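Local coordinates for sugar-phosphate aldolase (Thermotoga maritima, PDB 1PVT), which belongs to the class II aldolase and adducin N-terminal family, an alpha/beta fold with a central mixed beta-sheet and helices packed against it, at residues 45-50 and 88-93; 56-61 and 82-87. All blocks are in the same frame, centred on the assembly; numbering follows the deposited sequence.

Interaction 1 of 2, residues 45-50 and 88-93; sequences SVNEYG and KHYEIL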
loop_
_atom_site.group_PDB
_atom_site.type_symbol
_atom_site.label_atom_id
_atom_site.label_comp_id
_atom_site.label_asym_id
_atom_site.label_seq_id
_atom_site.Cartn_x
_atom_site.Cartn_y
_atom_site.Cartn_z
ATOM N N SER A 45 -15.579 -11.788 -15.068
ATOM C CA SER A 45 -14.513 -11.854 -16.046
ATOM C C SER A 45 -13.296 -12.659 -15.620
ATOM O O SER A 45 -13.017 -12.839 -14.436
ATOM C CB SER A 45 -14.085 -10.439 -16.432
ATOM O OG SER A 45 -13.113 -10.472 -17.455
ATOM N N VAL A 46 -12.583 -13.146 -16.627
ATOM C CA VAL A 46 -11.370 -13.932 -16.454
ATOM C C VAL A 46 -10.234 -13.194 -17.141
ATOM O O VAL A 46 -10.381 -12.707 -18.268
ATOM C CB VAL A 46 -11.514 -15.318 -17.102
ATOM C CG1 VAL A 46 -10.135 -15.939 -17.342
ATOM C CG2 VAL A 46 -12.353 -16.213 -16.207
ATOM N N ASN A 47 -9.090 -13.120 -16.484
ATOM C CA ASN A 47 -7.990 -12.405 -17.087
ATOM C C ASN A 47 -6.657 -13.095 -16.872
ATOM O O ASN A 47 -6.517 -13.966 -16.001
ATOM C CB ASN A 47 -7.966 -10.983 -16.531
ATOM C CG ASN A 47 -9.335 -10.314 -16.591
ATOM O OD1 ASN A 47 -9.639 -9.580 -17.531
ATOM N ND2 ASN A 47 -10.172 -10.587 -15.593
ATOM N N GLU A 48 -5.684 -12.687 -17.680
ATOM C CA GLU A 48 -4.340 -13.246 -17.639
ATOM C C GLU A 48 -3.386 -12.432 -16.779
ATOM O O GLU A 48 -3.181 -11.243 -17.020
ATOM C CB GLU A 48 -3.778 -13.323 -19.056
ATOM C CG GLU A 48 -4.692 -14.023 -20.049
ATOM C CD GLU A 48 -4.199 -13.894 -21.481
ATOM O OE1 GLU A 48 -2.993 -14.123 -21.714
ATOM O OE2 GLU A 48 -5.012 -13.570 -22.376
ATOM N N TYR A 49 -2.802 -13.087 -15.781
ATOM C CA TYR A 49 -1.843 -12.437 -14.904
ATOM C C TYR A 49 -0.801 -11.689 -15.730
ATOM O O TYR A 49 -0.246 -10.687 -15.282
ATOM C CB TYR A 49 -1.116 -13.472 -14.056
ATOM C CG TYR A 49 -1.905 -14.018 -12.899
ATOM C CD1 TYR A 49 -2.051 -15.392 -12.720
ATOM C CD2 TYR A 49 -2.466 -13.168 -11.955
ATOM C CE1 TYR A 49 -2.733 -15.908 -11.628
ATOM C CE2 TYR A 49 -3.150 -13.673 -10.857
ATOM C CZ TYR A 49 -3.279 -15.043 -10.702
ATOM O OH TYR A 49 -3.962 -15.541 -9.624
ATOM N N GLY A 50 -0.541 -12.181 -16.939
ATOM C CA GLY A 50 0.460 -11.562 -17.788
ATOM C C GLY A 50 1.794 -12.191 -17.431
ATOM O O GLY A 50 2.827 -11.914 -18.038
ATOM N N LYS A 88 -1.913 -18.879 -14.846
ATOM C CA LYS A 88 -1.800 -17.596 -15.516
ATOM C C LYS A 88 -3.125 -16.851 -15.507
ATOM O O LYS A 88 -3.258 -15.782 -16.114
ATOM C CB LYS A 88 -1.324 -17.823 -16.953
ATOM C CG LYS A 88 0.026 -18.546 -17.040
ATOM C CD LYS A 88 0.286 -19.111 -18.431
ATOM C CE LYS A 88 0.211 -18.022 -19.500
ATOM N NZ LYS A 88 0.382 -18.581 -20.878
ATOM N N HIS A 89 -4.103 -17.404 -14.800
ATOM C CA HIS A 89 -5.401 -16.766 -14.765
ATOM C C HIS A 89 -5.955 -16.431 -13.402
ATOM O O HIS A 89 -5.764 -17.151 -12.412
ATOM C CB HIS A 89 -6.406 -17.605 -15.548
ATOM C CG HIS A 89 -6.121 -17.646 -17.016
ATOM N ND1 HIS A 89 -6.127 -16.514 -17.804
ATOM C CD2 HIS A 89 -5.780 -18.671 -17.832
ATOM C CE1 HIS A 89 -5.802 -16.839 -19.043
ATOM N NE2 HIS A 89 -5.586 -18.142 -19.088
ATOM N N TYR A 90 -6.630 -15.289 -13.385
ATOM C CA TYR A 90 -7.283 -14.771 -12.201
ATOM C C TYR A 90 -8.628 -14.309 -12.727
ATOM O O TYR A 90 -8.741 -13.929 -13.902
ATOM C CB TYR A 90 -6.502 -13.591 -11.620
ATOM C CG TYR A 90 -6.626 -12.294 -12.397
ATOM C CD1 TYR A 90 -7.708 -11.430 -12.192
ATOM C CD2 TYR A 90 -5.634 -11.902 -13.296
ATOM C CE1 TYR A 90 -7.796 -10.203 -12.853
ATOM C CE2 TYR A 90 -5.710 -10.674 -13.964
ATOM C CZ TYR A 90 -6.791 -9.828 -13.735
ATOM O OH TYR A 90 -6.844 -8.603 -14.371
ATOM N N GLU A 91 -9.642 -14.339 -11.872
ATOM C CA GLU A 91 -10.977 -13.935 -12.289
ATOM C C GLU A 91 -11.527 -12.726 -11.528
ATOM O O GLU A 91 -11.252 -12.544 -10.341
ATOM C CB GLU A 91 -11.919 -15.137 -12.169
ATOM C CG GLU A 91 -11.744 -15.936 -10.874
ATOM C CD GLU A 91 -12.509 -17.262 -10.877
ATOM O OE1 GLU A 91 -12.647 -17.878 -9.789
ATOM O OE2 GLU A 91 -12.963 -17.689 -11.968
ATOM N N ILE A 92 -12.291 -11.897 -12.230
ATOM C CA ILE A 92 -12.876 -10.711 -11.635
ATOM C C ILE A 92 -14.308 -10.955 -11.179
ATOM O O ILE A 92 -15.175 -11.292 -11.984
ATOM C CB ILE A 92 -12.882 -9.559 -12.624
ATOM C CG1 ILE A 92 -11.444 -9.211 -13.000
ATOM C CG2 ILE A 92 -13.613 -8.370 -12.026
ATOM C CD1 ILE A 92 -11.326 -8.104 -14.043
ATOM N N LEU A 93 -14.542 -10.782 -9.879
ATOM C CA LEU A 93 -15.866 -10.954 -9.271
ATOM C C LEU A 93 -16.595 -9.609 -9.248
ATOM O O LEU A 93 -17.770 -9.524 -9.619
ATOM C CB LEU A 93 -15.738 -11.493 -7.839
ATOM C CG LEU A 93 -15.552 -13.000 -7.611
ATOM C CD1 LEU A 93 -14.361 -13.517 -8.403
ATOM C CD2 LEU A 93 -15.368 -13.273 -6.117
#
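Strand 45-49 runs antiparallel to strand 89-92, their short axes at 148°. Ser45–Ile92 and Asn47–Tyr90 are hydrogen-bonded pairs, whereas Val46–Glu91 and Glu48–His89 are non-hydrogen-bonded ones. Asn47 and Tyr90 are tied both ways, from Asn47 N to Tyr90 O at 2.7 Å and from Tyr90 N to Asn47 O at 2.9 Å; Ser45 and Ile92 are doubly bonded as well. Past the last pair, Tyr49 N still reaches Lys88 O at 2.8 Å.

On the face with Ser45, Asn47, Tyr90 and Ile92, the Tyr90 ring lies with one face under Asn47, whose CB sits 3.2 Å from Tyr90 CZ. With CG of Tyr90 between the backbone N and the carbonyl carbon (chi1 74°), the ring starts out on the side where Asn47 lies. The Asn47 amide plane is turned 26° from that ring. Its ND2 lies against CG1 and CD1 of Ile92, and its OD1 is hydrogen-bonded to Lys98.

The Tyr49 ring lies beside strand 89-92, Tyr49 CE2 touching Tyr90 CB at 3.4 Å. The two tyrosine rings meet obliquely, neither stacked nor edge-to-face; Tyr49 OH bonds to Leu85 O.

On the face with Val46, Glu48, His89 and Glu91, His89 ND1 donates to Asn47 O at 3.1 Å. The oxygen lies in the imidazole plane, but ND1 stands above the carbonyl plane of Asn47.

Two N-H groups therefore grip Asn47 O, Tyr90 N near the carbonyl plane and His89 ND1 from above it. The bond fixes the rotation of the imidazole and requires a proton on ND1, while the Lys98 bond orients the Asn47 amide. Backbone N-H...O bonds, with the His89 bond to Asn47 O and the Tyr90 ring against Asn47, join 45-49, an outermost strand of the sheet within this chain, to strand 89-92.

Interaction 2 of 2, residues 56-61 and 82-87; sequences PEMYLL and LHVLPG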
loop_
_atom_site.group_PDB
_atom_site.type_symbol
_atom_site.label_atom_id
_atom_site.label_comp_id
_atom_site.label_asym_id
_atom_site.label_seq_id
_atom_site.Cartn_x
_atom_site.Cartn_y
_atom_site.Cartn_z
ATOM N N PRO A 56 -0.116 -19.359 -3.367
ATOM C CA PRO A 56 -1.387 -19.948 -2.920
ATOM C C PRO A 56 -2.619 -19.282 -3.537
ATOM O O PRO A 56 -2.517 -18.309 -4.283
ATOM C CB PRO A 56 -1.340 -19.766 -1.404
ATOM C CG PRO A 56 0.132 -19.845 -1.103
ATOM C CD PRO A 56 0.736 -19.007 -2.214
ATOM N N GLU A 57 -3.786 -19.823 -3.222
ATOM C CA GLU A 57 -5.036 -19.278 -3.727
ATOM C C GLU A 57 -5.515 -18.222 -2.740
ATOM O O GLU A 57 -5.295 -18.363 -1.534
ATOM C CB GLU A 57 -6.079 -20.384 -3.825
ATOM C CG GLU A 57 -7.494 -19.874 -3.974
ATOM C CD GLU A 57 -8.518 -20.881 -3.492
ATOM O OE1 GLU A 57 -8.377 -21.368 -2.347
ATOM O OE2 GLU A 57 -9.464 -21.184 -4.250
HETATM N N MSE A 58 -6.160 -17.168 -3.245
HETATM C CA MSE A 58 -6.677 -16.098 -2.386
HETATM C C MSE A 58 -7.688 -15.205 -3.085
HETATM O O MSE A 58 -7.868 -15.269 -4.296
HETATM C CB MSE A 58 -5.539 -15.210 -1.867
HETATM C CG MSE A 58 -4.826 -14.424 -2.966
HETATM SE SE MSE A 58 -3.734 -12.920 -2.366
HETATM C CE MSE A 58 -2.025 -13.798 -2.124
ATOM N N TYR A 59 -8.348 -14.374 -2.290
ATOM C CA TYR A 59 -9.318 -13.410 -2.790
ATOM C C TYR A 59 -8.839 -12.060 -2.297
ATOM O O TYR A 59 -8.655 -11.864 -1.098
ATOM C CB TYR A 59 -10.701 -13.653 -2.201
ATOM C CG TYR A 59 -11.388 -14.901 -2.665
ATOM C CD1 TYR A 59 -12.147 -14.918 -3.832
ATOM C CD2 TYR A 59 -11.333 -16.059 -1.899
ATOM C CE1 TYR A 59 -12.846 -16.060 -4.214
ATOM C CE2 TYR A 59 -12.018 -17.200 -2.271
ATOM C CZ TYR A 59 -12.777 -17.202 -3.420
ATOM O OH TYR A 59 -13.478 -18.344 -3.734
ATOM N N LEU A 60 -8.618 -11.126 -3.207
ATOM C CA LEU A 60 -8.182 -9.821 -2.764
ATOM C C LEU A 60 -8.888 -8.679 -3.487
ATOM O O LEU A 60 -9.200 -8.751 -4.689
ATOM C CB LEU A 60 -6.657 -9.670 -2.892
ATOM C CG LEU A 60 -6.095 -9.029 -4.166
ATOM C CD1 LEU A 60 -4.724 -8.415 -3.895
ATOM C CD2 LEU A 60 -6.031 -10.065 -5.270
ATOM N N LEU A 61 -9.154 -7.634 -2.707
ATOM C CA LEU A 61 -9.799 -6.421 -3.169
ATOM C C LEU A 61 -8.678 -5.444 -3.461
ATOM O O LEU A 61 -7.809 -5.219 -2.622
ATOM C CB LEU A 61 -10.704 -5.860 -2.066
ATOM C CG LEU A 61 -12.081 -6.503 -1.859
ATOM C CD1 LEU A 61 -12.612 -6.190 -0.465
ATOM C CD2 LEU A 61 -13.030 -6.007 -2.953
ATOM N N LEU A 82 -11.082 -9.894 -6.467
ATOM C CA LEU A 82 -10.488 -10.879 -7.339
ATOM C C LEU A 82 -10.216 -12.194 -6.662
ATOM O O LEU A 82 -10.001 -12.257 -5.450
ATOM C CB LEU A 82 -9.174 -10.344 -7.880
ATOM C CG LEU A 82 -9.232 -8.954 -8.494
ATOM C CD1 LEU A 82 -7.812 -8.511 -8.780
ATOM C CD2 LEU A 82 -10.094 -8.960 -9.762
ATOM N N HIS A 83 -10.229 -13.250 -7.459
ATOM C CA HIS A 83 -9.915 -14.566 -6.948
ATOM C C HIS A 83 -8.590 -14.900 -7.625
ATOM O O HIS A 83 -8.501 -14.971 -8.862
ATOM C CB HIS A 83 -11.000 -15.579 -7.316
ATOM C CG HIS A 83 -10.796 -16.927 -6.695
ATOM N ND1 HIS A 83 -10.454 -17.091 -5.369
ATOM C CD2 HIS A 83 -10.882 -18.173 -7.218
ATOM C CE1 HIS A 83 -10.337 -18.379 -5.101
ATOM N NE2 HIS A 83 -10.591 -19.058 -6.206
ATOM N N VAL A 84 -7.555 -15.062 -6.804
ATOM C CA VAL A 84 -6.222 -15.361 -7.297
ATOM C C VAL A 84 -5.953 -16.861 -7.310
ATOM O O VAL A 84 -5.788 -17.509 -6.264
ATOM C CB VAL A 84 -5.156 -14.627 -6.455
ATOM C CG1 VAL A 84 -3.766 -14.976 -6.937
ATOM C CG2 VAL A 84 -5.368 -13.125 -6.566
ATOM N N LEU A 85 -5.933 -17.399 -8.526
ATOM C CA LEU A 85 -5.697 -18.811 -8.752
ATOM C C LEU A 85 -4.378 -19.003 -9.438
ATOM O O LEU A 85 -4.080 -18.338 -10.438
ATOM C CB LEU A 85 -6.793 -19.409 -9.626
ATOM C CG LEU A 85 -8.125 -19.537 -8.897
ATOM C CD1 LEU A 85 -9.183 -19.963 -9.885
ATOM C CD2 LEU A 85 -7.991 -20.525 -7.733
ATOM N N PRO A 86 -3.565 -19.922 -8.910
ATOM C CA PRO A 86 -2.260 -20.194 -9.504
ATOM C C PRO A 86 -2.434 -20.302 -11.008
ATOM O O PRO A 86 -3.556 -20.318 -11.529
ATOM C CB PRO A 86 -1.869 -21.524 -8.871
ATOM C CG PRO A 86 -2.490 -21.434 -7.503
ATOM C CD PRO A 86 -3.851 -20.847 -7.797
ATOM N N GLY A 87 -1.324 -20.384 -11.713
ATOM C CA GLY A 87 -1.427 -20.494 -13.145
ATOM C C GLY A 87 -1.263 -19.121 -13.719
ATOM O O GLY A 87 -0.574 -18.282 -13.141
#
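The rings of Tyr59 and His83 form an offset stack, centroids 3.9 Å apart and planes inclined by 27°. His83 CE1 lies over one face of the phenol, toward its rim, and Tyr59 OH in turn sits over one face of the imidazole. At the imidazole edge, in its plane, comes Glu57 OE2, 3.1 Å from His83 NE2, while OE1 of the same carboxylate makes a salt bridge with Arg37. Tyr59 OH is hydrogen-bonded to Tyr41 OH; the ends of Glu57 and Tyr59 are thus tied to the loop after strand 28-34. CG of His83 is anti to the backbone N (chi1 -174°), which carries the imidazole out beside Tyr59.

These residues belong to two inner, antiparallel strands of the mixed sheet in this AraD-like fold. Tyr59–His83 is the non-hydrogen-bonded pair between two hydrogen-bonded ones: Met58 with Val84, and Leu60 with Leu82, bonded at 2.9 Å from Leu60 N to Leu82 O.

On the face with Met58, Leu60, Leu82 and Val84 the contacts across the strands are apolar. Val84 CB meets CG of the selenomethionine Met58 at 3.5 Å, the two side chains lying side by side and pointing the same way. Leu60 CD2 closes on Val84 CG2 at 3.4 Å, and Met58 and Leu60 both pack on His110 of helix 103-115.

How the interactions relate
From the N terminus, after helix 2-19 and strand 28-34, the chain lays down 45-50 at the rim of the sheet, then passes strand 52-53 to reach 56-61. After the short helix 69-72 it returns through 82-87, closing the inner loop as interaction 2. It turns at once into 88-93, which pairs with 45-50 and closes the outer loop as interaction 1. The inner loop is thus enclosed by the outer one and the two do not cross. Strands 79-84 and 89-92, consecutive in the chain and adjacent in the sheet, join the contacts side by side, with Glu91 O 3.1 Å from His83 N. The order across the sheet becomes 45-49, 89-92, 79-84, 58-63.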